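Local coordinates for protein proteasome accessory factor B/C (PafBC) (Paenarthrobacter aurescens, PDB 6SJ9) that probably acts as a transcriptional regulator of the bacterial DNA damage response, combining winged helix-turn-helix DNA-binding modules with WYL and WCX domains in one chain, at residues 519-525 with 537-543; 491-495 with 551-557; 107-111 with 577-581; 340-344 with 600-606. All coordinates share one frame; numbering follows the deposited sequence.

How the interactions relate
Interactions 1 and 2 both belong to the second WYL domain and share its five-stranded antiparallel sheet: interaction 1 pairs two of its strands by backbone bonds and polar side chains, while interaction 2 lays helix 489-501 against the sheet with carbon contacts alone. Interaction 3, the buried contact near the centre of the molecule, brings helix 95-118 from the N-terminal half onto the 577-581 loop, mixing leucine packing with one arginine bond. Interaction 4 lies at the surface and is richer in charge and water, binding the 340-344 linker to the second, C-terminal WCX domain. Interactions 3 and 4 touch through Phe579 and Arg343; interaction 1 reaches 3 where Glu537 packs on Arg577.

Interaction 1: 519-525 with 537-543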
loop_
_atom_site.group_PDB
_atom_site.type_symbol
_atom_site.label_atom_id
_atom_site.label_comp_id
_atom_site.label_asym_id
_atom_site.label_seq_id
_atom_site.Cartn_x
_atom_site.Cartn_y
_atom_site.Cartn_z
ATOM N N GLU A 519 2.238 29.511 13.187
ATOM C CA GLU A 519 3.034 29.601 14.397
ATOM C C GLU A 519 2.387 28.732 15.462
ATOM O O GLU A 519 1.182 28.846 15.704
ATOM C CB GLU A 519 3.137 31.067 14.861
ATOM C CG GLU A 519 4.326 31.356 15.786
ATOM C CD GLU A 519 4.417 32.828 16.337
ATOM O OE1 GLU A 519 3.362 33.494 16.625
ATOM O OE2 GLU A 519 5.574 33.321 16.425
ATOM N N ARG A 520 3.183 27.883 16.109
ATOM C CA ARG A 520 2.605 26.931 17.030
ATOM C C ARG A 520 3.670 26.390 17.967
ATOM O O ARG A 520 4.838 26.278 17.589
ATOM C CB ARG A 520 1.980 25.763 16.286
ATOM C CG ARG A 520 2.996 25.179 15.295
ATOM C CD ARG A 520 2.313 24.078 14.569
ATOM N NE ARG A 520 1.918 24.448 13.265
ATOM C CZ ARG A 520 1.104 23.727 12.499
ATOM N NH1 ARG A 520 0.897 24.140 11.277
ATOM N NH2 ARG A 520 0.498 22.628 12.934
ATOM N N ASP A 521 3.232 26.040 19.181
ATOM C CA ASP A 521 4.045 25.345 20.174
ATOM C C ASP A 521 3.951 23.852 19.920
ATOM O O ASP A 521 2.849 23.333 19.734
ATOM C CB ASP A 521 3.542 25.658 21.599
ATOM C CG ASP A 521 3.830 27.129 21.999
ATOM O OD1 ASP A 521 4.894 27.696 21.634
ATOM O OD2 ASP A 521 2.970 27.702 22.640
ATOM N N VAL A 522 5.096 23.166 19.873
ATOM C CA VAL A 522 5.129 21.720 19.658
ATOM C C VAL A 522 6.052 21.035 20.664
ATOM O O VAL A 522 7.068 21.593 21.091
ATOM C CB VAL A 522 5.559 21.349 18.220
ATOM C CG1 VAL A 522 4.762 22.108 17.282
ATOM C CG2 VAL A 522 7.034 21.685 17.965
ATOM N N ASP A 523 5.687 19.800 21.023
ATOM C CA ASP A 523 6.544 18.902 21.777
ATOM C C ASP A 523 7.233 18.035 20.748
ATOM O O ASP A 523 6.600 17.124 20.198
ATOM C CB ASP A 523 5.748 18.025 22.756
ATOM C CG ASP A 523 4.942 18.835 23.778
ATOM O OD1 ASP A 523 5.424 19.887 24.281
ATOM O OD2 ASP A 523 3.845 18.355 24.150
ATOM N N PRO A 524 8.498 18.276 20.433
ATOM C CA PRO A 524 9.204 17.403 19.477
ATOM C C PRO A 524 9.351 15.997 20.038
ATOM O O PRO A 524 9.700 15.805 21.199
ATOM C CB PRO A 524 10.567 18.077 19.301
ATOM C CG PRO A 524 10.753 18.854 20.549
ATOM C CD PRO A 524 9.365 19.351 20.960
ATOM N N LEU A 525 9.111 15.010 19.183
ATOM C CA LEU A 525 9.160 13.607 19.591
ATOM C C LEU A 525 10.243 12.796 18.892
ATOM O O LEU A 525 11.040 12.147 19.577
ATOM C CB LEU A 525 7.789 12.953 19.310
ATOM C CG LEU A 525 6.606 13.611 20.065
ATOM C CD1 LEU A 525 5.262 12.992 19.741
ATOM C CD2 LEU A 525 6.800 13.549 21.612
ATOM N N GLU A 537 8.331 14.244 13.923
ATOM C CA GLU A 537 7.061 14.013 14.579
ATOM C C GLU A 537 6.997 14.853 15.861
ATOM O O GLU A 537 7.980 14.944 16.617
ATOM C CB GLU A 537 6.935 12.533 14.936
ATOM C CG GLU A 537 5.639 12.207 15.576
ATOM C CD GLU A 537 5.696 10.816 16.260
ATOM O OE1 GLU A 537 4.801 9.989 15.982
ATOM O OE2 GLU A 537 6.651 10.537 17.050
ATOM N N ALA A 538 5.868 15.520 16.071
ATOM C CA ALA A 538 5.739 16.422 17.204
ATOM C C ALA A 538 4.276 16.504 17.623
ATOM O O ALA A 538 3.369 16.456 16.792
ATOM C CB ALA A 538 6.249 17.816 16.846
ATOM N N TYR A 539 4.052 16.649 18.918
ATOM C CA TYR A 539 2.706 16.948 19.392
ATOM C C TYR A 539 2.472 18.440 19.172
ATOM O O TYR A 539 3.199 19.264 19.723
ATOM C CB TYR A 539 2.515 16.547 20.876
ATOM C CG TYR A 539 1.043 16.747 21.273
ATOM C CD1 TYR A 539 0.595 17.961 21.753
ATOM C CD2 TYR A 539 0.104 15.728 21.103
ATOM C CE1 TYR A 539 -0.761 18.171 22.086
ATOM C CE2 TYR A 539 -1.252 15.919 21.439
ATOM C CZ TYR A 539 -1.671 17.150 21.931
ATOM O OH TYR A 539 -2.988 17.363 22.255
ATOM N N CYS A 540 1.504 18.785 18.327
ATOM C CA CYS A 540 1.234 20.167 17.987
ATOM C C CYS A 540 0.145 20.713 18.904
ATOM O O CYS A 540 -0.951 20.152 18.962
ATOM C CB CYS A 540 0.822 20.311 16.530
ATOM S SG CYS A 540 0.276 22.031 16.137
ATOM N N HIS A 541 0.469 21.736 19.704
ATOM C CA HIS A 541 -0.558 22.289 20.579
ATOM C C HIS A 541 -1.600 23.099 19.830
ATOM O O HIS A 541 -2.654 23.343 20.392
ATOM C CB HIS A 541 0.056 23.108 21.729
ATOM C CG HIS A 541 0.746 22.220 22.693
ATOM N ND1 HIS A 541 2.083 21.895 22.571
ATOM C CD2 HIS A 541 0.241 21.399 23.643
ATOM C CE1 HIS A 541 2.396 20.998 23.491
ATOM N NE2 HIS A 541 1.291 20.672 24.145
ATOM N N SER A 542 -1.342 23.538 18.595
ATOM C CA SER A 542 -2.427 24.153 17.829
ATOM C C SER A 542 -3.430 23.153 17.267
ATOM O O SER A 542 -4.607 23.476 17.199
ATOM C CB SER A 542 -1.871 25.013 16.703
ATOM O OG SER A 542 -1.178 26.085 17.306
ATOM N N LYS A 543 -3.017 21.978 16.806
ATOM C CA LYS A 543 -3.988 20.988 16.347
ATOM C C LYS A 543 -4.444 20.081 17.477
ATOM O O LYS A 543 -5.335 19.256 17.279
ATOM C CB LYS A 543 -3.392 20.126 15.215
ATOM C CG LYS A 543 -2.874 20.893 14.040
ATOM C CD LYS A 543 -3.989 21.802 13.431
ATOM C CE LYS A 543 -3.769 22.003 11.941
ATOM N NZ LYS A 543 -4.138 23.407 11.580
HETATM O O HOH W 1 0.198 26.296 19.518
#
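His541 holds the carbonyl of Asp521 twice. Its backbone N gives the straighter bond, 2.9 Å to Asp521 O, close to the line of the C=O; ND1 adds a longer one, 3.3 Å, from above the carbonyl plane. With CG beside the backbone N (chi1 -70°), both nitrogens converge on that oxygen. The same ring turns its edge to Asp523, whose carboxylate stands 78° from the ring plane. Ser565 bonds both His541 NE2 and Asp523 OD2, so the imidazole is held at both nitrogens. Were this residue an alanine, Ser565 OG and the Asp521 carbonyl would each probably lose a partner. Further along the strands pairing is regular, Asp523 and Tyr539 exchanging two 2.9 Å backbone bonds as a hydrogen-bonded antiparallel pair, and Leu525 N reaching Glu537 O. Val522 and Ala538 touch through their CB atoms on the other face. Arg520 NH2 hydrogen-bonds to Cys540 SG (3.3 Å, 159°), tilted slightly from the guanidinium plane; this thiol also accepts from Lys543 N, while Arg520 NH1 pairs with Glu583. A water joins Asp521 N to Ser542 OG. This is the hairpin of strands 517-530 and 533-540 in the WYL sheet, flanked by strands 503-510 and 545-550, with helix 489-501 packed on Pro524.

Interaction 2: 491-495 with 551-557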
loop_
_atom_site.group_PDB
_atom_site.type_symbol
_atom_site.label_atom_id
_atom_site.label_comp_id
_atom_site.label_asym_id
_atom_site.label_seq_id
_atom_site.Cartn_x
_atom_site.Cartn_y
_atom_site.Cartn_z
ATOM N N ALA A 491 17.940 23.767 12.117
ATOM C CA ALA A 491 16.698 23.209 12.651
ATOM C C ALA A 491 16.893 21.755 13.120
ATOM O O ALA A 491 16.321 21.333 14.146
ATOM C CB ALA A 491 15.612 23.328 11.590
ATOM N N PHE A 492 17.726 20.987 12.403
ATOM C CA PHE A 492 18.009 19.604 12.815
ATOM C C PHE A 492 18.638 19.570 14.212
ATOM O O PHE A 492 18.209 18.800 15.071
ATOM C CB PHE A 492 18.917 18.930 11.773
ATOM C CG PHE A 492 19.212 17.493 12.049
ATOM C CD1 PHE A 492 20.180 17.119 12.975
ATOM C CD2 PHE A 492 18.532 16.502 11.359
ATOM C CE1 PHE A 492 20.461 15.747 13.220
ATOM C CE2 PHE A 492 18.798 15.153 11.590
ATOM C CZ PHE A 492 19.774 14.765 12.519
ATOM N N ALA A 493 19.593 20.460 14.479
ATOM C CA ALA A 493 20.238 20.494 15.788
ATOM C C ALA A 493 19.282 20.995 16.883
ATOM O O ALA A 493 19.287 20.481 18.012
ATOM C CB ALA A 493 21.488 21.384 15.714
ATOM N N ALA A 494 18.441 21.978 16.575
ATOM C CA ALA A 494 17.519 22.455 17.616
ATOM C C ALA A 494 16.480 21.385 17.975
ATOM O O ALA A 494 16.180 21.157 19.160
ATOM C CB ALA A 494 16.860 23.755 17.158
ATOM N N ILE A 495 15.970 20.670 16.975
ATOM C CA ILE A 495 15.045 19.573 17.266
ATOM C C ILE A 495 15.748 18.481 18.058
ATOM O O ILE A 495 15.201 17.948 19.027
ATOM C CB ILE A 495 14.451 19.017 15.959
ATOM C CG1 ILE A 495 13.521 20.073 15.348
ATOM C CG2 ILE A 495 13.725 17.679 16.211
ATOM C CD1 ILE A 495 13.010 19.741 14.001
ATOM N N LEU A 551 11.219 18.964 7.752
ATOM C CA LEU A 551 12.300 19.830 8.204
ATOM C C LEU A 551 12.524 20.968 7.220
ATOM O O LEU A 551 12.772 22.125 7.621
ATOM C CB LEU A 551 13.581 19.016 8.387
ATOM C CG LEU A 551 14.671 19.689 9.223
ATOM C CD1 LEU A 551 14.157 19.889 10.604
ATOM C CD2 LEU A 551 15.865 18.773 9.309
ATOM N N ASP A 552 12.417 20.677 5.919
ATOM C CA ASP A 552 12.744 21.709 4.956
ATOM C C ASP A 552 11.620 22.686 4.830
ATOM O O ASP A 552 11.699 23.548 3.957
ATOM C CB ASP A 552 13.101 21.131 3.555
ATOM C CG ASP A 552 11.924 20.440 2.825
ATOM O OD1 ASP A 552 10.723 20.619 3.151
ATOM O OD2 ASP A 552 12.216 19.695 1.855
ATOM N N ARG A 553 10.578 22.579 5.677
ATOM C CA ARG A 553 9.555 23.625 5.721
ATOM C C ARG A 553 9.589 24.433 7.006
ATOM O O ARG A 553 8.749 25.308 7.187
ATOM C CB ARG A 553 8.149 23.057 5.460
ATOM C CG ARG A 553 8.074 22.779 3.973
ATOM C CD ARG A 553 6.720 22.688 3.348
ATOM N NE ARG A 553 5.590 23.298 4.047
ATOM C CZ ARG A 553 4.360 22.842 3.848
ATOM N NH1 ARG A 553 4.201 21.833 2.995
ATOM N NH2 ARG A 553 3.319 23.356 4.466
ATOM N N VAL A 554 10.558 24.188 7.878
ATOM C CA VAL A 554 10.683 24.990 9.074
ATOM C C VAL A 554 11.184 26.367 8.701
ATOM O O VAL A 554 12.255 26.503 8.103
ATOM C CB VAL A 554 11.634 24.308 10.063
ATOM C CG1 VAL A 554 12.002 25.269 11.207
ATOM C CG2 VAL A 554 10.960 23.064 10.593
ATOM N N GLU A 555 10.465 27.401 9.130
ATOM C CA GLU A 555 11.043 28.736 8.998
ATOM C C GLU A 555 11.910 29.054 10.198
ATOM O O GLU A 555 13.026 29.541 10.035
ATOM C CB GLU A 555 9.981 29.815 8.846
ATOM C CG GLU A 555 10.555 31.129 8.318
ATOM C CD GLU A 555 10.806 32.153 9.404
ATOM O OE1 GLU A 555 11.782 32.925 9.269
ATOM O OE2 GLU A 555 10.023 32.209 10.384
ATOM N N SER A 556 11.457 28.722 11.401
ATOM C CA SER A 556 12.364 28.854 12.531
ATOM C C SER A 556 11.814 28.018 13.667
ATOM O O SER A 556 10.609 27.740 13.735
ATOM C CB SER A 556 12.536 30.327 12.953
ATOM O OG SER A 556 11.345 30.769 13.535
ATOM N N LEU A 557 12.720 27.617 14.561
ATOM C CA LEU A 557 12.378 26.854 15.758
ATOM C C LEU A 557 13.166 27.444 16.898
ATOM O O LEU A 557 14.386 27.593 16.764
ATOM C CB LEU A 557 12.791 25.398 15.618
ATOM C CG LEU A 557 11.932 24.521 14.757
ATOM C CD1 LEU A 557 12.742 23.313 14.406
ATOM C CD2 LEU A 557 10.778 24.112 15.595
#
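In Leu551, CG anti to the backbone N (chi1 -163°) brings the fork to helix 489-501, and chi2 near 63° parts the methyls: CD1 goes towards Ala491 and Ile495, CD2 towards Phe492. Ile495 answers with an extended side chain (chi2 173°) that carries CD1 out to meet Leu551 CD1 at 3.6 Å, the two side chains running antiparallel. Leu557 comes to the same isoleucine obliquely. Its CD1 lies against both CG1 and CD1 of Ile495, and the 3.5 Å between Leu557 CD1 and Ile495 CG1 is tighter than an ordinary carbon contact. Ala491 sits between these groups, its single methyl 3.9 Å from Leu551 CD1 and 4.0 Å from Leu557 CD1, with Val554 CG1 slightly farther off. Being so small, the alanine lets leucines from both ends of the 551-557 segment close in on the helix. Phe492 takes part mainly through CB, 3.9 Å from Leu551 CD2, and the same methyl lies at the edge of its ring. No hydrogen bond crosses between the two segments. Leu551 comes from the 3-10 turn 551-553, Val554 from just before the classic beta bulge at Glu555 and Ser556, both opposite Arg508 of the next strand, and Leu557 from just after it. The helix lies on the five-stranded WYL sheet: Trp534 meets the Phe492 ring edge to face, Leu527 touches Phe492 and Ile495, Phe536 touches Ile495 and Val554, and Leu507 of strand 503-510 lies against Leu557.

Interaction 3: 107-111 with 577-581; sequences LWERA and RLFTP
Arg110 NE donates to the backbone carbonyl of Leu578, 2.8 Å to Leu578 O and nearly straight at 166°. The oxygen lies in the guanidinium plane. A bend at chi3 (65°) turns the arginine head so that Phe579 CD2 lies over one guanidinium face, toward its rim, with the guanidinium and ring planes only 16° apart. Leu107 comes to that ring at its edge, CD2 lying 3.6 Å from Phe579 CE1. Beneath the arginine, Leu578 pushes its forked end into the helix surface: CD1 rests 3.9 Å from Leu107 CB, and CD2 meets the methyl of Ala111 at 4.1 Å. With an alanine in place of Arg110, the Leu578 carbonyl would probably be left without this donor and Phe579 CD2 without the guanidinium beside it. Helix 95-118 thus docks on the loop between strands 562-563 and 586-592, joining parts of the chain more than 450 residues apart; Leu440 of helix 427-441 also touches Leu107. Chemically, the one hydrogen bond across the segments helps fix the arginine, and it works together with the near-parallel guanidinium and ring and with leucine packing that has no direction of its own.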
loop_
_atom_site.group_PDB
_atom_site.type_symbol
_atom_site.label_atom_id
_atom_site.label_comp_id
_atom_site.label_asym_id
_atom_site.label_seq_id
_atom_site.Cartn_x
_atom_site.Cartn_y
_atom_site.Cartn_z
ATOM N N LEU A 107 3.229 1.293 2.881
ATOM C CA LEU A 107 3.821 2.463 3.545
ATOM C C LEU A 107 4.557 3.342 2.549
ATOM O O LEU A 107 4.498 4.564 2.640
ATOM C CB LEU A 107 4.769 2.030 4.661
ATOM C CG LEU A 107 4.116 1.209 5.796
ATOM C CD1 LEU A 107 5.094 1.158 6.937
ATOM C CD2 LEU A 107 2.713 1.758 6.319
ATOM N N TRP A 108 5.296 2.720 1.618
ATOM C CA TRP A 108 6.071 3.484 0.650
ATOM C C TRP A 108 5.146 4.404 -0.140
ATOM O O TRP A 108 5.444 5.585 -0.369
ATOM C CB TRP A 108 6.807 2.535 -0.318
ATOM C CG TRP A 108 7.163 3.294 -1.572
ATOM C CD1 TRP A 108 6.564 3.199 -2.785
ATOM C CD2 TRP A 108 8.195 4.286 -1.709
ATOM N NE1 TRP A 108 7.151 4.070 -3.671
ATOM C CE2 TRP A 108 8.158 4.745 -3.035
ATOM C CE3 TRP A 108 9.127 4.845 -0.824
ATOM C CZ2 TRP A 108 9.017 5.734 -3.523
ATOM C CZ3 TRP A 108 10.008 5.833 -1.305
ATOM C CH2 TRP A 108 9.941 6.268 -2.655
ATOM N N GLU A 109 4.019 3.842 -0.592
ATOM C CA GLU A 109 3.076 4.597 -1.395
ATOM C C GLU A 109 2.610 5.834 -0.653
ATOM O O GLU A 109 2.596 6.927 -1.230
ATOM C CB GLU A 109 1.903 3.683 -1.783
ATOM C CG GLU A 109 0.711 4.413 -2.353
ATOM C CD GLU A 109 -0.248 3.473 -3.072
ATOM O OE1 GLU A 109 0.156 2.751 -4.011
ATOM O OE2 GLU A 109 -1.413 3.426 -2.665
ATOM N N ARG A 110 2.318 5.717 0.658
ATOM C CA ARG A 110 1.920 6.931 1.395
ATOM C C ARG A 110 3.064 7.918 1.483
ATOM O O ARG A 110 2.870 9.141 1.380
ATOM C CB ARG A 110 1.409 6.603 2.810
ATOM C CG ARG A 110 0.126 5.786 2.833
ATOM C CD ARG A 110 -0.455 5.753 4.199
ATOM N NE ARG A 110 -0.881 7.093 4.650
ATOM C CZ ARG A 110 -2.076 7.632 4.394
ATOM N NH1 ARG A 110 -2.978 6.965 3.678
ATOM N NH2 ARG A 110 -2.342 8.846 4.805
ATOM N N ALA A 111 4.281 7.418 1.672
ATOM C CA ALA A 111 5.417 8.343 1.720
ATOM C C ALA A 111 5.579 9.066 0.378
ATOM O O ALA A 111 5.919 10.263 0.324
ATOM C CB ALA A 111 6.698 7.567 2.077
ATOM N N ARG A 577 3.358 7.397 11.860
ATOM C CA ARG A 577 3.932 8.607 11.305
ATOM C C ARG A 577 3.473 8.910 9.877
ATOM O O ARG A 577 3.377 10.088 9.509
ATOM C CB ARG A 577 5.451 8.516 11.355
ATOM C CG ARG A 577 5.996 8.826 12.707
ATOM C CD ARG A 577 7.531 8.599 12.698
ATOM N NE ARG A 577 7.864 7.175 12.752
ATOM C CZ ARG A 577 9.101 6.705 12.960
ATOM N NH1 ARG A 577 10.117 7.554 13.145
ATOM N NH2 ARG A 577 9.324 5.391 13.010
ATOM N N LEU A 578 3.249 7.896 9.037
ATOM C CA LEU A 578 2.792 8.152 7.671
ATOM C C LEU A 578 1.289 8.336 7.584
ATOM O O LEU A 578 0.759 8.393 6.466
ATOM C CB LEU A 578 3.193 6.992 6.729
ATOM C CG LEU A 578 4.694 6.946 6.492
ATOM C CD1 LEU A 578 5.108 5.749 5.645
ATOM C CD2 LEU A 578 5.065 8.276 5.776
ATOM N N PHE A 579 0.580 8.329 8.709
ATOM C CA PHE A 579 -0.872 8.379 8.701
ATOM C C PHE A 579 -1.485 9.610 9.399
ATOM O O PHE A 579 -2.723 9.757 9.401
ATOM C CB PHE A 579 -1.410 7.081 9.311
ATOM C CG PHE A 579 -1.087 5.840 8.492
ATOM C CD1 PHE A 579 0.080 5.148 8.696
ATOM C CD2 PHE A 579 -1.925 5.439 7.453
ATOM C CE1 PHE A 579 0.391 4.007 7.979
ATOM C CE2 PHE A 579 -1.658 4.258 6.719
ATOM C CZ PHE A 579 -0.479 3.545 6.972
ATOM N N THR A 580 -0.687 10.481 10.009
ATOM C CA THR A 580 -1.260 11.679 10.652
ATOM C C THR A 580 -1.828 12.625 9.599
ATOM O O THR A 580 -1.345 12.651 8.473
ATOM C CB THR A 580 -0.220 12.408 11.511
ATOM O OG1 THR A 580 0.931 12.721 10.730
ATOM C CG2 THR A 580 0.222 11.557 12.676
ATOM N N PRO A 581 -2.890 13.382 9.914
ATOM C CA PRO A 581 -3.373 14.381 8.940
ATOM C C PRO A 581 -2.245 15.335 8.604
ATOM O O PRO A 581 -1.439 15.673 9.472
ATOM C CB PRO A 581 -4.531 15.092 9.656
ATOM C CG PRO A 581 -4.503 14.659 11.028
ATOM C CD PRO A 581 -3.649 13.439 11.178
#

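Interaction 4: 340-344 with 600-606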
loop_
_atom_site.group_PDB
_atom_site.type_symbol
_atom_site.label_atom_id
_atom_site.label_comp_id
_atom_site.label_asym_id
_atom_site.label_seq_id
_atom_site.Cartn_x
_atom_site.Cartn_y
_atom_site.Cartn_z
ATOM N N ALA A 340 -15.964 5.452 10.856
ATOM C CA ALA A 340 -15.129 4.909 9.793
ATOM C C ALA A 340 -13.779 4.418 10.364
ATOM O O ALA A 340 -13.383 4.765 11.478
ATOM C CB ALA A 340 -14.893 5.973 8.721
ATOM N N ARG A 341 -13.049 3.643 9.558
ATOM C CA ARG A 341 -11.691 3.231 9.915
ATOM C C ARG A 341 -10.887 4.430 10.401
ATOM O O ARG A 341 -10.914 5.491 9.776
ATOM C CB ARG A 341 -11.011 2.614 8.684
ATOM C CG ARG A 341 -9.539 2.186 8.884
ATOM C CD ARG A 341 -8.950 1.647 7.507
ATOM N NE ARG A 341 -9.767 0.505 7.106
ATOM C CZ ARG A 341 -9.919 0.124 5.838
ATOM N NH1 ARG A 341 -9.303 0.798 4.886
ATOM N NH2 ARG A 341 -10.674 -0.935 5.522
ATOM N N LYS A 342 -10.167 4.254 11.520
ATOM C CA LYS A 342 -9.281 5.299 12.050
ATOM C C LYS A 342 -7.924 5.253 11.355
ATOM O O LYS A 342 -7.489 4.212 10.865
ATOM C CB LYS A 342 -9.049 5.144 13.564
ATOM C CG LYS A 342 -10.267 5.202 14.431
ATOM C CD LYS A 342 -9.859 5.476 15.901
ATOM C CE LYS A 342 -11.064 5.586 16.835
ATOM N NZ LYS A 342 -10.801 5.043 18.211
ATOM N N ARG A 343 -7.245 6.403 11.348
ATOM C CA ARG A 343 -5.887 6.499 10.821
ATOM C C ARG A 343 -4.967 5.485 11.494
ATOM O O ARG A 343 -4.910 5.390 12.718
ATOM C CB ARG A 343 -5.342 7.915 11.016
ATOM C CG ARG A 343 -5.923 8.924 10.022
ATOM C CD ARG A 343 -5.677 10.368 10.444
ATOM N NE ARG A 343 -6.387 11.178 9.478
ATOM C CZ ARG A 343 -5.919 11.499 8.283
ATOM N NH1 ARG A 343 -4.690 11.129 7.928
ATOM N NH2 ARG A 343 -6.672 12.225 7.461
ATOM N N THR A 344 -4.314 4.682 10.679
ATOM C CA THR A 344 -3.589 3.526 11.190
ATOM C C THR A 344 -2.535 3.925 12.205
ATOM O O THR A 344 -1.744 4.832 11.963
ATOM C CB THR A 344 -2.972 2.822 9.998
ATOM O OG1 THR A 344 -4.042 2.614 9.065
ATOM C CG2 THR A 344 -2.333 1.454 10.409
ATOM N N ALA A 600 -14.933 5.372 2.231
ATOM C CA ALA A 600 -14.900 6.199 3.441
ATOM C C ALA A 600 -13.921 5.652 4.466
ATOM O O ALA A 600 -13.394 6.420 5.286
ATOM C CB ALA A 600 -16.293 6.325 4.084
ATOM N N ASP A 601 -13.723 4.323 4.489
ATOM C CA ASP A 601 -12.711 3.731 5.382
ATOM C C ASP A 601 -11.297 3.912 4.832
ATOM O O ASP A 601 -10.361 4.262 5.569
ATOM C CB ASP A 601 -13.010 2.252 5.557
ATOM C CG ASP A 601 -14.225 1.988 6.444
ATOM O OD1 ASP A 601 -14.512 2.766 7.398
ATOM O OD2 ASP A 601 -14.912 0.990 6.133
ATOM N N ASP A 602 -11.133 3.674 3.536
ATOM C CA ASP A 602 -9.822 3.815 2.923
ATOM C C ASP A 602 -9.248 5.209 3.157
ATOM O O ASP A 602 -8.031 5.354 3.291
ATOM C CB ASP A 602 -9.923 3.525 1.415
ATOM C CG ASP A 602 -10.376 2.105 1.121
ATOM O OD1 ASP A 602 -10.409 1.251 2.051
ATOM O OD2 ASP A 602 -10.774 1.849 -0.030
ATOM N N TYR A 603 -10.100 6.247 3.239
ATOM C CA TYR A 603 -9.602 7.602 3.423
ATOM C C TYR A 603 -9.906 8.154 4.816
ATOM O O TYR A 603 -9.864 9.373 5.020
ATOM C CB TYR A 603 -10.165 8.487 2.304
ATOM C CG TYR A 603 -9.519 8.139 0.945
ATOM C CD1 TYR A 603 -9.988 7.062 0.187
ATOM C CD2 TYR A 603 -8.403 8.828 0.460
ATOM C CE1 TYR A 603 -9.388 6.703 -1.050
ATOM C CE2 TYR A 603 -7.795 8.472 -0.783
ATOM C CZ TYR A 603 -8.301 7.407 -1.526
ATOM O OH TYR A 603 -7.716 7.030 -2.744
ATOM N N TYR A 604 -10.184 7.275 5.784
ATOM C CA TYR A 604 -10.316 7.650 7.197
ATOM C C TYR A 604 -11.272 8.833 7.374
ATOM O O TYR A 604 -10.944 9.822 8.021
ATOM C CB TYR A 604 -8.952 7.960 7.836
ATOM C CG TYR A 604 -7.821 7.085 7.306
ATOM C CD1 TYR A 604 -7.734 5.741 7.657
ATOM C CD2 TYR A 604 -6.888 7.601 6.407
ATOM C CE1 TYR A 604 -6.739 4.923 7.141
ATOM C CE2 TYR A 604 -5.889 6.801 5.882
ATOM C CZ TYR A 604 -5.823 5.456 6.262
ATOM O OH TYR A 604 -4.819 4.700 5.724
ATOM N N ALA A 605 -12.464 8.716 6.806
ATOM C CA ALA A 605 -13.412 9.823 6.800
ATOM C C ALA A 605 -13.571 10.469 8.176
ATOM O O ALA A 605 -13.737 9.788 9.190
ATOM C CB ALA A 605 -14.768 9.313 6.321
ATOM N N GLU A 606 -13.525 11.797 8.207
ATOM C CA GLU A 606 -13.712 12.496 9.479
ATOM C C GLU A 606 -15.143 12.328 9.981
ATOM O O GLU A 606 -15.368 12.149 11.181
ATOM C CB GLU A 606 -13.383 13.989 9.327
ATOM C CG GLU A 606 -12.102 14.294 8.526
ATOM C CD GLU A 606 -10.840 13.972 9.315
ATOM O OE1 GLU A 606 -10.815 14.316 10.514
ATOM O OE2 GLU A 606 -9.877 13.400 8.747
HETATM O O HOH W 2 -11.954 8.110 10.617
HETATM O O HOH W 3 -4.696 2.133 6.518
#
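Tyr604 presents the face of its ring to Arg343, whose CA lies 4.2 Å from the ring centroid in a CH-pi contact. The arginine side chain then crosses the tyrosine at about a right angle, CG packed 3.8 Å from Tyr604 CG, and its guanidinium is inclined 44° to the ring. Beyond the ring Arg343 NH2 makes a long salt bridge to Glu606 OE2 at the edge of the guanidinium, while NH1 bonds the carbonyl of Phe579. At the hydroxyl end a water lies 2.7 Å from Tyr604 OH and donates to Thr344 OG1. Tyr604, with positive phi, is the C-prime residue of a Schellman motif ending helix 599-602, with Ala605 N bonded to Ala600 O and Tyr604 N to Asp601 O. That turn belongs to the second, C-terminal WCX domain, and the 340-344 linker leading to helix 346-360 runs across it. Arg341, its CG anti to the backbone N (chi1 177°), lays its side chain over the helix end, with Asp601 CB over the centre of one guanidinium face. Its backbone N gives a 2.8 Å bond to Asp601 OD1, met from above the carboxylate plane. Arg341 NH1 forms a salt bridge of 3.1 Å with Asp602 OD1 on its anti lone pair, and NE pairs with Asp383 of helix 378-389. A second water donates to both Arg341 O and Ala605 O. The methyls of Ala340 and Ala605 meet separately, 4.1 Å apart between their CB atoms.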